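Local coordinates for 3-oxo-tetronate kinase (Salmonella typhimurium, PDB 3DQQ), which probably catalyses the ATP-dependent phosphorylation of 3-oxo-tetronate to 3-oxo-tetronate 4-phosphate, as a member of the four-carbon acid sugar kinase family, at residues 18-21 / 22-26; 134-137 / 138-141; 286-289 / 290-293; 187-191 / 192-196; 57-60 / 61-65. All blocks are in the same frame, centred on the assembly; numbering follows the deposited sequence.

Contact 1 of 5, residues 18-21 / 22-26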
loop_
_atom_site.group_PDB
_atom_site.type_symbol
_atom_site.label_atom_id
_atom_site.label_comp_id
_atom_site.label_asym_id
_atom_site.label_seq_id
_atom_site.Cartn_x
_atom_site.Cartn_y
_atom_site.Cartn_z
ATOM N N ILE A 18 -15.204 -14.727 -14.628
ATOM C CA ILE A 18 -16.401 -15.256 -15.229
ATOM C C ILE A 18 -16.060 -16.383 -16.194
ATOM O O ILE A 18 -16.737 -17.419 -16.201
ATOM C CB ILE A 18 -17.285 -14.153 -15.863
ATOM C CG1 ILE A 18 -18.635 -14.747 -16.274
ATOM C CG2 ILE A 18 -16.606 -13.472 -17.027
ATOM C CD1 ILE A 18 -19.701 -13.716 -16.687
ATOM N N ALA A 19 -15.002 -16.239 -16.982
ATOM C CA ALA A 19 -14.636 -17.317 -17.932
ATOM C C ALA A 19 -14.333 -18.599 -17.197
ATOM O O ALA A 19 -14.609 -19.689 -17.658
ATOM C CB ALA A 19 -13.465 -16.940 -18.784
ATOM N N SER A 20 -13.776 -18.468 -16.022
ATOM C CA SER A 20 -13.436 -19.638 -15.305
ATOM C C SER A 20 -14.682 -20.330 -14.793
ATOM O O SER A 20 -14.742 -21.534 -14.805
ATOM C CB SER A 20 -12.518 -19.291 -14.164
ATOM O OG SER A 20 -12.256 -20.474 -13.440
ATOM N N PHE A 21 -15.672 -19.568 -14.332
ATOM C CA PHE A 21 -16.931 -20.169 -13.894
ATOM C C PHE A 21 -17.620 -20.872 -15.036
ATOM O O PHE A 21 -18.201 -21.932 -14.835
ATOM C CB PHE A 21 -17.885 -19.147 -13.277
ATOM C CG PHE A 21 -17.590 -18.854 -11.859
ATOM C CD1 PHE A 21 -16.779 -17.803 -11.506
ATOM C CD2 PHE A 21 -18.084 -19.655 -10.869
ATOM C CE1 PHE A 21 -16.448 -17.567 -10.170
ATOM C CE2 PHE A 21 -17.772 -19.413 -9.532
ATOM C CZ PHE A 21 -16.946 -18.382 -9.194
ATOM N N LEU A 22 -17.561 -20.319 -16.243
ATOM C CA LEU A 22 -18.209 -21.022 -17.368
ATOM C C LEU A 22 -17.517 -22.363 -17.613
ATOM O O LEU A 22 -18.177 -23.403 -17.745
ATOM C CB LEU A 22 -18.252 -20.168 -18.633
ATOM C CG LEU A 22 -19.024 -18.841 -18.551
ATOM C CD1 LEU A 22 -18.805 -18.028 -19.840
ATOM C CD2 LEU A 22 -20.493 -19.079 -18.252
ATOM N N VAL A 23 -16.188 -22.358 -17.604
ATOM C CA VAL A 23 -15.454 -23.597 -17.850
ATOM C C VAL A 23 -15.658 -24.605 -16.733
ATOM O O VAL A 23 -15.896 -25.770 -16.984
ATOM C CB VAL A 23 -13.965 -23.340 -18.114
ATOM C CG1 VAL A 23 -13.202 -24.653 -18.118
ATOM C CG2 VAL A 23 -13.809 -22.568 -19.449
ATOM N N GLU A 24 -15.607 -24.153 -15.499
ATOM C CA GLU A 24 -15.846 -25.048 -14.357
ATOM C C GLU A 24 -17.246 -25.620 -14.348
ATOM O O GLU A 24 -17.490 -26.598 -13.675
ATOM C CB GLU A 24 -15.573 -24.353 -13.026
ATOM C CG GLU A 24 -14.094 -23.919 -12.903
ATOM C CD GLU A 24 -13.115 -25.103 -12.979
ATOM O OE1 GLU A 24 -13.320 -26.039 -12.174
ATOM O OE2 GLU A 24 -12.175 -25.108 -13.824
ATOM N N ASN A 25 -18.166 -25.034 -15.094
ATOM C CA ASN A 25 -19.508 -25.566 -15.126
ATOM C C ASN A 25 -19.874 -26.042 -16.502
ATOM O O ASN A 25 -21.050 -26.099 -16.828
ATOM C CB ASN A 25 -20.476 -24.514 -14.622
ATOM C CG ASN A 25 -20.325 -24.269 -13.150
ATOM O OD1 ASN A 25 -20.910 -24.975 -12.379
ATOM N ND2 ASN A 25 -19.530 -23.296 -12.752
ATOM N N GLY A 26 -18.867 -26.384 -17.306
ATOM C CA GLY A 26 -19.041 -27.179 -18.538
ATOM C C GLY A 26 -19.050 -26.465 -19.881
ATOM O O GLY A 26 -19.308 -27.078 -20.909
HETATM O O HOH W 1 -11.535 -22.747 -14.921
#

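Contact 2 of 5, residues 134-137 / 138-141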
loop_
_atom_site.group_PDB
_atom_site.type_symbol
_atom_site.label_atom_id
_atom_site.label_comp_id
_atom_site.label_asym_id
_atom_site.label_seq_id
_atom_site.Cartn_x
_atom_site.Cartn_y
_atom_site.Cartn_z
ATOM N N ASN A 134 -21.046 -9.926 6.019
ATOM C CA ASN A 134 -22.128 -9.777 6.948
ATOM C C ASN A 134 -22.686 -8.394 7.088
ATOM O O ASN A 134 -23.463 -8.145 7.934
ATOM C CB ASN A 134 -21.753 -10.351 8.297
ATOM C CG ASN A 134 -20.448 -9.862 8.789
ATOM O OD1 ASN A 134 -19.613 -9.461 8.023
ATOM N ND2 ASN A 134 -20.266 -9.880 10.080
ATOM N N HIS A 135 -22.282 -7.498 6.231
ATOM C CA HIS A 135 -22.724 -6.130 6.282
ATOM C C HIS A 135 -23.186 -5.632 4.931
ATOM O O HIS A 135 -22.732 -6.125 3.892
ATOM C CB HIS A 135 -21.573 -5.271 6.737
ATOM C CG HIS A 135 -21.029 -5.662 8.077
ATOM N ND1 HIS A 135 -21.688 -5.386 9.261
ATOM C CD2 HIS A 135 -19.901 -6.326 8.417
ATOM C CE1 HIS A 135 -20.991 -5.871 10.274
ATOM N NE2 HIS A 135 -19.899 -6.439 9.787
ATOM N N LEU A 136 -24.096 -4.654 4.952
ATOM C CA LEU A 136 -24.451 -3.874 3.753
ATOM C C LEU A 136 -23.217 -3.277 3.073
ATOM O O LEU A 136 -22.278 -2.845 3.745
ATOM C CB LEU A 136 -25.414 -2.740 4.115
ATOM C CG LEU A 136 -26.851 -3.075 4.524
ATOM C CD1 LEU A 136 -27.455 -1.823 5.128
ATOM C CD2 LEU A 136 -27.707 -3.612 3.354
ATOM N N LEU A 137 -23.223 -3.272 1.746
ATOM C CA LEU A 137 -22.201 -2.601 0.944
ATOM C C LEU A 137 -21.633 -1.369 1.603
ATOM O O LEU A 137 -20.420 -1.239 1.729
ATOM C CB LEU A 137 -22.797 -2.091 -0.370
ATOM C CG LEU A 137 -22.025 -2.199 -1.689
ATOM C CD1 LEU A 137 -22.501 -1.109 -2.629
ATOM C CD2 LEU A 137 -20.563 -2.207 -1.553
ATOM N N ALA A 138 -22.516 -0.454 1.997
ATOM C CA ALA A 138 -22.070 0.847 2.410
ATOM C C ALA A 138 -21.494 0.806 3.820
ATOM O O ALA A 138 -20.923 1.776 4.263
ATOM C CB ALA A 138 -23.181 1.864 2.294
ATOM N N GLU A 139 -21.587 -0.319 4.514
ATOM C CA GLU A 139 -20.967 -0.442 5.829
ATOM C C GLU A 139 -19.816 -1.428 5.772
ATOM O O GLU A 139 -19.452 -2.015 6.800
ATOM C CB GLU A 139 -22.002 -0.922 6.891
ATOM C CG GLU A 139 -23.332 -0.198 6.806
ATOM C CD GLU A 139 -24.350 -0.561 7.889
ATOM O OE1 GLU A 139 -24.222 -1.583 8.600
ATOM O OE2 GLU A 139 -25.321 0.212 8.005
ATOM N N SER A 140 -19.262 -1.633 4.590
ATOM C CA SER A 140 -18.121 -2.537 4.377
ATOM C C SER A 140 -16.963 -1.735 3.893
ATOM O O SER A 140 -17.086 -0.529 3.697
ATOM C CB SER A 140 -18.463 -3.580 3.288
ATOM O OG SER A 140 -18.471 -2.987 1.971
ATOM N N GLY A 141 -15.852 -2.410 3.613
ATOM C CA GLY A 141 -14.654 -1.720 3.057
ATOM C C GLY A 141 -14.931 -0.813 1.845
ATOM O O GLY A 141 -14.380 0.313 1.725
#

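Contact 3 of 5, residues 286-289 / 290-293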
loop_
_atom_site.group_PDB
_atom_site.type_symbol
_atom_site.label_atom_id
_atom_site.label_comp_id
_atom_site.label_asym_id
_atom_site.label_seq_id
_atom_site.Cartn_x
_atom_site.Cartn_y
_atom_site.Cartn_z
ATOM N N LEU A 286 17.863 0.663 -14.946
ATOM C CA LEU A 286 17.702 2.095 -15.040
ATOM C C LEU A 286 17.888 2.648 -16.445
ATOM O O LEU A 286 17.592 3.797 -16.640
ATOM C CB LEU A 286 18.670 2.782 -14.082
ATOM C CG LEU A 286 18.233 3.052 -12.635
ATOM C CD1 LEU A 286 17.015 2.210 -12.086
ATOM C CD2 LEU A 286 19.498 2.949 -11.796
ATOM N N SER A 287 18.391 1.889 -17.415
ATOM C CA SER A 287 18.335 2.346 -18.816
ATOM C C SER A 287 18.010 1.246 -19.808
ATOM O O SER A 287 17.937 0.076 -19.448
ATOM C CB SER A 287 19.651 2.978 -19.219
ATOM O OG SER A 287 20.657 2.007 -19.331
ATOM N N SER A 288 17.836 1.631 -21.066
ATOM C CA SER A 288 17.595 0.686 -22.153
ATOM C C SER A 288 18.651 -0.366 -22.319
ATOM O O SER A 288 18.350 -1.552 -22.423
ATOM C CB SER A 288 17.571 1.440 -23.456
ATOM O OG SER A 288 16.346 2.084 -23.523
ATOM N N GLU A 289 19.890 0.094 -22.398
ATOM C CA GLU A 289 20.979 -0.759 -22.816
ATOM C C GLU A 289 21.195 -1.698 -21.669
ATOM O O GLU A 289 21.403 -2.897 -21.855
ATOM C CB GLU A 289 22.277 0.021 -23.101
ATOM C CG GLU A 289 22.219 1.067 -24.214
ATOM C CD GLU A 289 21.239 2.257 -23.912
ATOM O OE1 GLU A 289 20.694 2.425 -22.756
ATOM O OE2 GLU A 289 21.003 3.031 -24.881
ATOM N N THR A 290 21.114 -1.165 -20.469
ATOM C CA THR A 290 21.310 -2.023 -19.336
ATOM C C THR A 290 20.146 -2.979 -19.254
ATOM O O THR A 290 20.347 -4.170 -19.139
ATOM C CB THR A 290 21.546 -1.243 -18.057
ATOM O OG1 THR A 290 22.529 -0.262 -18.337
ATOM C CG2 THR A 290 22.111 -2.152 -16.996
ATOM N N ARG A 291 18.936 -2.495 -19.398
ATOM C CA ARG A 291 17.806 -3.438 -19.405
ATOM C C ARG A 291 17.950 -4.555 -20.435
ATOM O O ARG A 291 17.700 -5.714 -20.152
ATOM C CB ARG A 291 16.498 -2.722 -19.680
ATOM C CG ARG A 291 15.774 -2.349 -18.486
ATOM C CD ARG A 291 14.387 -1.856 -18.843
ATOM N NE ARG A 291 14.337 -0.477 -18.411
ATOM C CZ ARG A 291 14.350 0.569 -19.209
ATOM N NH1 ARG A 291 14.327 0.434 -20.522
ATOM N NH2 ARG A 291 14.348 1.768 -18.673
ATOM N N GLU A 292 18.326 -4.184 -21.644
ATOM C CA GLU A 292 18.437 -5.136 -22.706
ATOM C C GLU A 292 19.438 -6.219 -22.368
ATOM O O GLU A 292 19.134 -7.405 -22.456
ATOM C CB GLU A 292 18.778 -4.420 -23.992
ATOM C CG GLU A 292 17.500 -4.009 -24.796
ATOM C CD GLU A 292 17.691 -2.724 -25.666
ATOM O OE1 GLU A 292 18.698 -2.650 -26.455
ATOM O OE2 GLU A 292 16.833 -1.790 -25.540
ATOM N N ALA A 293 20.619 -5.821 -21.920
ATOM C CA ALA A 293 21.628 -6.799 -21.541
ATOM C C ALA A 293 21.177 -7.646 -20.336
ATOM O O ALA A 293 21.376 -8.868 -20.342
ATOM C CB ALA A 293 22.916 -6.124 -21.285
#

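Contact 4 of 5, residues 187-191 / 192-196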
loop_
_atom_site.group_PDB
_atom_site.type_symbol
_atom_site.label_atom_id
_atom_site.label_comp_id
_atom_site.label_asym_id
_atom_site.label_seq_id
_atom_site.Cartn_x
_atom_site.Cartn_y
_atom_site.Cartn_z
ATOM N N SER A 187 -42.322 -10.604 -15.741
ATOM C CA SER A 187 -43.328 -10.020 -16.632
ATOM C C SER A 187 -44.069 -8.902 -15.984
ATOM O O SER A 187 -44.373 -7.913 -16.604
ATOM C CB SER A 187 -44.384 -11.026 -16.973
ATOM O OG SER A 187 -43.840 -12.157 -17.619
ATOM N N ARG A 188 -44.401 -9.068 -14.733
ATOM C CA ARG A 188 -45.169 -8.054 -14.067
ATOM C C ARG A 188 -44.406 -6.715 -13.942
ATOM O O ARG A 188 -44.984 -5.625 -14.150
ATOM C CB ARG A 188 -45.557 -8.572 -12.704
ATOM C CG ARG A 188 -46.812 -7.949 -12.191
ATOM C CD ARG A 188 -47.293 -8.566 -10.810
ATOM N NE ARG A 188 -47.235 -10.058 -10.714
ATOM C CZ ARG A 188 -46.353 -10.737 -9.966
ATOM N NH1 ARG A 188 -45.410 -10.081 -9.252
ATOM N NH2 ARG A 188 -46.384 -12.068 -9.944
ATOM N N LEU A 189 -43.113 -6.800 -13.618
ATOM C CA LEU A 189 -42.291 -5.610 -13.571
ATOM C C LEU A 189 -42.297 -4.922 -14.940
ATOM O O LEU A 189 -42.366 -3.707 -15.087
ATOM C CB LEU A 189 -40.868 -5.954 -13.134
ATOM C CG LEU A 189 -40.764 -6.412 -11.675
ATOM C CD1 LEU A 189 -39.364 -6.779 -11.316
ATOM C CD2 LEU A 189 -41.262 -5.336 -10.764
ATOM N N GLN A 190 -42.258 -5.717 -15.963
ATOM C CA GLN A 190 -42.149 -5.154 -17.265
ATOM C C GLN A 190 -43.428 -4.436 -17.672
ATOM O O GLN A 190 -43.335 -3.339 -18.181
ATOM C CB GLN A 190 -41.840 -6.263 -18.213
ATOM C CG GLN A 190 -41.348 -5.818 -19.515
ATOM C CD GLN A 190 -40.765 -6.989 -20.254
ATOM O OE1 GLN A 190 -40.634 -8.119 -19.670
ATOM N NE2 GLN A 190 -40.362 -6.745 -21.523
ATOM N N GLN A 191 -44.598 -5.068 -17.452
ATOM C CA GLN A 191 -45.917 -4.445 -17.645
ATOM C C GLN A 191 -46.040 -3.154 -16.799
ATOM O O GLN A 191 -46.620 -2.167 -17.231
ATOM C CB GLN A 191 -47.049 -5.413 -17.251
ATOM C CG GLN A 191 -47.510 -6.504 -18.313
ATOM C CD GLN A 191 -48.044 -7.913 -17.658
ATOM O OE1 GLN A 191 -48.470 -8.022 -16.446
ATOM N NE2 GLN A 191 -47.995 -8.974 -18.499
ATOM N N GLU A 192 -45.489 -3.149 -15.589
ATOM C CA GLU A 192 -45.502 -1.931 -14.799
ATOM C C GLU A 192 -44.546 -0.831 -15.317
ATOM O O GLU A 192 -44.483 0.221 -14.713
ATOM C CB GLU A 192 -45.196 -2.234 -13.330
ATOM C CG GLU A 192 -46.283 -3.050 -12.637
ATOM C CD GLU A 192 -45.886 -3.595 -11.247
ATOM O OE1 GLU A 192 -45.118 -2.916 -10.518
ATOM O OE2 GLU A 192 -46.371 -4.703 -10.869
ATOM N N GLY A 193 -43.786 -1.063 -16.395
ATOM C CA GLY A 193 -42.809 -0.071 -16.882
ATOM C C GLY A 193 -41.375 -0.013 -16.324
ATOM O O GLY A 193 -40.621 0.926 -16.627
ATOM N N TYR A 194 -40.949 -0.978 -15.517
ATOM C CA TYR A 194 -39.523 -1.009 -15.153
ATOM C C TYR A 194 -38.664 -1.399 -16.366
ATOM O O TYR A 194 -39.068 -2.257 -17.114
ATOM C CB TYR A 194 -39.312 -2.001 -14.041
ATOM C CG TYR A 194 -39.943 -1.591 -12.773
ATOM C CD1 TYR A 194 -39.235 -0.837 -11.866
ATOM C CD2 TYR A 194 -41.246 -1.955 -12.456
ATOM C CE1 TYR A 194 -39.788 -0.453 -10.690
ATOM C CE2 TYR A 194 -41.811 -1.568 -11.277
ATOM C CZ TYR A 194 -41.067 -0.811 -10.415
ATOM O OH TYR A 194 -41.552 -0.396 -9.229
ATOM N N ARG A 195 -37.530 -0.725 -16.579
ATOM C CA ARG A 195 -36.501 -1.178 -17.533
ATOM C C ARG A 195 -35.638 -2.307 -17.015
ATOM O O ARG A 195 -35.012 -2.981 -17.819
ATOM C CB ARG A 195 -35.409 -0.141 -17.735
ATOM C CG ARG A 195 -35.634 0.990 -18.581
ATOM C CD ARG A 195 -35.136 0.762 -19.930
ATOM N NE ARG A 195 -33.880 1.345 -20.371
ATOM C CZ ARG A 195 -33.584 1.250 -21.678
ATOM N NH1 ARG A 195 -34.455 0.692 -22.504
ATOM N NH2 ARG A 195 -32.460 1.683 -22.213
ATOM N N TYR A 196 -35.419 -2.356 -15.701
ATOM C CA TYR A 196 -34.488 -3.312 -15.138
ATOM C C TYR A 196 -35.053 -3.940 -13.879
ATOM O O TYR A 196 -35.959 -3.382 -13.236
ATOM C CB TYR A 196 -33.141 -2.678 -14.785
ATOM C CG TYR A 196 -32.813 -1.375 -15.461
ATOM C CD1 TYR A 196 -32.165 -1.341 -16.676
ATOM C CD2 TYR A 196 -33.136 -0.153 -14.857
ATOM C CE1 TYR A 196 -31.856 -0.127 -17.285
ATOM C CE2 TYR A 196 -32.837 1.079 -15.482
ATOM C CZ TYR A 196 -32.206 1.087 -16.698
ATOM O OH TYR A 196 -31.909 2.300 -17.304
#

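Contact 5 of 5, residues 57-60 / 61-65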
loop_
_atom_site.group_PDB
_atom_site.type_symbol
_atom_site.label_atom_id
_atom_site.label_comp_id
_atom_site.label_asym_id
_atom_site.label_seq_id
_atom_site.Cartn_x
_atom_site.Cartn_y
_atom_site.Cartn_z
ATOM N N PRO A 57 -14.292 7.302 -18.985
ATOM C CA PRO A 57 -15.518 8.031 -19.254
ATOM C C PRO A 57 -16.600 7.152 -19.895
ATOM O O PRO A 57 -16.275 6.219 -20.673
ATOM C CB PRO A 57 -15.084 9.114 -20.256
ATOM C CG PRO A 57 -13.622 9.238 -20.096
ATOM C CD PRO A 57 -13.118 7.913 -19.628
ATOM N N ALA A 58 -17.862 7.492 -19.607
ATOM C CA ALA A 58 -19.005 6.749 -20.045
ATOM C C ALA A 58 -18.970 6.566 -21.540
ATOM O O ALA A 58 -19.220 5.459 -22.040
ATOM C CB ALA A 58 -20.268 7.457 -19.640
ATOM N N GLN A 59 -18.643 7.626 -22.261
ATOM C CA GLN A 59 -18.654 7.531 -23.723
ATOM C C GLN A 59 -17.660 6.504 -24.281
ATOM O O GLN A 59 -17.938 5.809 -25.249
ATOM C CB GLN A 59 -18.430 8.890 -24.379
ATOM C CG GLN A 59 -18.897 8.950 -25.818
ATOM C CD GLN A 59 -20.383 8.445 -26.049
ATOM O OE1 GLN A 59 -21.292 8.653 -25.183
ATOM N NE2 GLN A 59 -20.617 7.783 -27.239
ATOM N N GLU A 60 -16.512 6.382 -23.658
ATOM C CA GLU A 60 -15.528 5.430 -24.114
ATOM C C GLU A 60 -16.066 4.045 -23.783
ATOM O O GLU A 60 -15.863 3.109 -24.542
ATOM C CB GLU A 60 -14.200 5.702 -23.404
ATOM C CG GLU A 60 -12.994 4.886 -23.879
ATOM C CD GLU A 60 -11.684 5.069 -22.979
ATOM O OE1 GLU A 60 -11.490 6.133 -22.283
ATOM O OE2 GLU A 60 -10.838 4.122 -22.981
ATOM N N ALA A 61 -16.764 3.928 -22.649
ATOM C CA ALA A 61 -17.251 2.636 -22.208
ATOM C C ALA A 61 -18.368 2.171 -23.164
ATOM O O ALA A 61 -18.365 1.012 -23.617
ATOM C CB ALA A 61 -17.717 2.691 -20.752
ATOM N N ILE A 62 -19.277 3.086 -23.509
ATOM C CA ILE A 62 -20.318 2.788 -24.466
ATOM C C ILE A 62 -19.702 2.385 -25.805
ATOM O O ILE A 62 -20.061 1.343 -26.347
ATOM C CB ILE A 62 -21.296 3.961 -24.675
ATOM C CG1 ILE A 62 -22.123 4.178 -23.376
ATOM C CG2 ILE A 62 -22.181 3.665 -25.871
ATOM C CD1 ILE A 62 -22.570 5.591 -23.072
ATOM N N LYS A 63 -18.745 3.156 -26.317
ATOM C CA LYS A 63 -18.210 2.852 -27.641
ATOM C C LYS A 63 -17.504 1.502 -27.710
ATOM O O LYS A 63 -17.776 0.709 -28.599
ATOM C CB LYS A 63 -17.287 3.963 -28.119
ATOM C CG LYS A 63 -18.021 5.279 -28.393
ATOM C CD LYS A 63 -18.220 5.550 -29.903
ATOM C CE LYS A 63 -19.377 6.562 -30.196
ATOM N NZ LYS A 63 -20.716 5.871 -30.504
ATOM N N GLN A 64 -16.622 1.248 -26.750
ATOM C CA GLN A 64 -15.961 -0.051 -26.644
ATOM C C GLN A 64 -16.978 -1.171 -26.514
ATOM O O GLN A 64 -16.853 -2.199 -27.185
ATOM C CB GLN A 64 -15.040 -0.114 -25.427
ATOM C CG GLN A 64 -13.717 0.663 -25.494
ATOM C CD GLN A 64 -12.998 0.279 -26.712
ATOM O OE1 GLN A 64 -13.288 0.836 -27.793
ATOM N NE2 GLN A 64 -12.099 -0.742 -26.611
ATOM N N SER A 65 -18.002 -0.979 -25.678
ATOM C CA SER A 65 -18.965 -2.062 -25.468
ATOM C C SER A 65 -19.801 -2.384 -26.716
ATOM O O SER A 65 -20.018 -3.549 -27.058
ATOM C CB SER A 65 -19.873 -1.734 -24.299
ATOM O OG SER A 65 -19.117 -1.530 -23.121
#

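Contact 1 of 5, residues 18-21 / 22-26
Asn25 turns its side-chain amide back onto Phe21 and adds a side-chain bond at the end of helix 12-24. Its ND2 donates to the carbonyl O of Phe21 at 2.8 Å, in a nearly straight bond (171°) that lies in the plane of the Asn25 amide. The backbone N of Asn25 also reaches Phe21 O, but bends so far that the bond is weak. With CG beside the backbone N (chi1 -70°), the amide is carried toward that carbonyl, while OD1 is taken by Arg232. Upstream, the regular helical pattern accounts for Ile18 O, Ala19 O and Ser20 O, which accept from Leu22 N, Val23 N and Glu24 N; the last bond, Glu24 N to Ser20 O, measures 2.8 Å. A water joins Ser20 OG (2.8 Å) to Glu24 OE2 (2.7 Å), and OE1 of Glu24 forms a salt bridge with Arg243. The helix closes in a Schellman motif: Gly26, at the C-prime position with positive phi, bonds through its N to Val23 O, one of the motif's two bonds. Around this end, Ala19 and Val23 pack on Ile379 of strand 376-382, Ile18 and Phe21 meet helix 224-235, and Ala19 and Leu22 touch Thr29 of strand 29-33.

Contact 2 of 5, residues 134-137 / 138-141
Leu136 and Leu137 meet Glu139 and Ser140 in a tight reversal where the chain leaves strand 135-136, an outer strand of the small antiparallel sheet that also contains 123-126 and 129-132. Two carbonyls accept the hydrogen bonds of the turn. Leu136 O accepts from Glu139 N at 2.7 Å, the donor standing above the carbonyl plane rather than on a lone pair. Leu137 O is gripped twice by one residue, through Ser140 OG at 2.6 Å and through Ser140 N at 3.1 Å. Of these two, the hydroxyl comes in much closer to the carbonyl plane (21° from it) than the amide, which stands well above. Placing OG between the backbone N and the carbonyl carbon (chi1 73°) turns the hydroxyl back to Leu137; the same oxygen accepts from Met142 N, so the hydroxyl donates to one backbone group and accepts from another, which fixes its rotation. The pattern is that of two overlapping beta-turns, Leu136 to Glu139 and Leu137 to Ser140, with Leu137 and Ala138 at the corners of a type I-like first turn. Outside the turn the side chains of Leu136 and Glu139 run alongside each other in the same direction, Leu136 CD1 lying 4.1 Å from Glu139 OE2. His135 rests its CB 3.9 Å from Glu139 O, and its ring approaches that oxygen obliquely. Inward, Leu137 packs against Leu130, Met142 and Met150. The second subunit comes close here too: His135 touches its Ala283 and Glu139 its Leu286.

Contact 3 of 5, residues 286-289 / 290-293
Ser287 O receives Arg291 N at 2.8 Å in the opening bond of helix 288-304, and the helical pattern continues with Glu292 N to Ser288 O and Ala293 N to Glu289 O, the last almost straight at 173°. Before the first turn, Ser287 occupies the N-cap position. Its OG sits between the backbone N and the carbonyl carbon (chi1 71°) and faces the start of the helix, where it accepts a weak capping bond from Thr290 N at 3.4 Å. The hydroxyl of Thr290 adds a second grip, OG1 donating to Ser287 OG at 3.1 Å, and Ser287 OG in turn gives a weak, long bond to Glu289 OE1. Arg291 takes a different route. Bent at chi3, its chain folds back along the helix start and lays one face of the guanidinium over Ser287 O, which lies 3.6 Å above the plane near its centre. NE makes a further weak bond to Cys285 O, and the side chain packs on Ala340 and Leu344 of helix 336-351. Glu292 is more extended and runs past the Ser288 carbonyl, OE2 lying 3.9 Å from Ser288 CB. The helix belongs to the beta-alpha-beta unit between strands 277-279 and 312-314. Acidic Glu289 near the amino end would be expected to suit the helix dipole, while the positive guanidinium would probably draw on the same oxygen that accepts from Arg291 N, and so polarise the carbonyl.

Contact 4 of 5, residues 187-191 / 192-196
Tyr194 brings CD2 and CE2 of its ring against the Leu189 methyl CD2, with 3.8 Å between Tyr194 CD2 and Leu189 CD2. The carbonyl oxygen of Leu189 lies at the ring edge, in its plane, 3.4 Å from Tyr194 CD2. What brings the ring here is the backbone: Tyr194 N donates to the same Leu189 O at 3.1 Å, while Gly193 N turns back to Gln190 O at 2.9 Å. These paired bonds, with positive phi at Gly193, form the Schellman motif that ends helix 179-191 and directs the chain toward strand 196-199. One turn back, Glu192 N donates to Arg188 O at 2.9 Å, and the side chains of these two residues run alongside each other in the same direction, Arg188 CG meeting Glu192 OE2 at 3.5 Å. The guanidinium bends off, Arg188 NE staying 5.4 Å from Glu192 OE2, so the pair is not a salt bridge. Leu189 also packs on Phe111 and Ile170, and the Tyr194 ring has a cation-pi partner in Arg166. Between the two segments, main-chain bonds and the Leu189-Tyr194 overlap do the joining, with the opposite charges of Arg188 and Glu192 adding at most a mild, longer-range attraction.

Contact 5 of 5, residues 57-60 / 61-65
Gln59 and Lys63 cross obliquely on the exposed side of helix 58-74, one turn apart. The glutamine leaves with CG anti to its backbone nitrogen (chi1 -160°) and then bends at chi2, which swings the amide forward over the next turn. Its NE2 comes within 3.4 Å of Lys63 CE, so the amide lies against the aliphatic part of the lysine, whose own chain bends at chi2 and chi4. The other end of the amide faces Ile62, Gln59 OE1 lying 3.9 Å from Ile62 CD1. This is the first part of a helix entered from Pro57 at the N-cap position. Pro57 O receives Ala61 N and Ala58 O receives Ile62 N, the latter at 2.8 Å; Lys63 N and Gln64 N continue the series to Gln59 O and Glu60 O. Further along, Ala61 O accepts both Ser65 N and Ser65 OG, the hydroxyl at 2.7 Å, from opposite faces of its plane. The inner side of the helix turns to helix 96-106, where Ala61 and Ser65 meet Val99 while Ile62 packs on Pro98 and Ala102. Gln64 faces another way, touching Asp34 and Thr53.

How the contacts relate
Contacts 1, 2, 4 and 5 belong to the sugar-binding N-terminal domain and contact 3 to the nucleotide-binding C-terminal one; none touches another within the chain. Contacts 4 and 5 come closest, nearest atoms about 11 Å apart, whereas contacts 3 and 4, with centres about 61 Å apart, lie on opposite sides of the chain's centre. Contacts 3 and 5 are helix starts, contacts 1 and 4 helix ends. Contacts 2 and 3 are about 47 Å apart between centres in one chain, yet contact 2 of one subunit meets contact 3 of the other, where Glu139 touches Leu286. All five lie away from the ATP-binding residues inferred by similarity, such as Ser259 and Gly404.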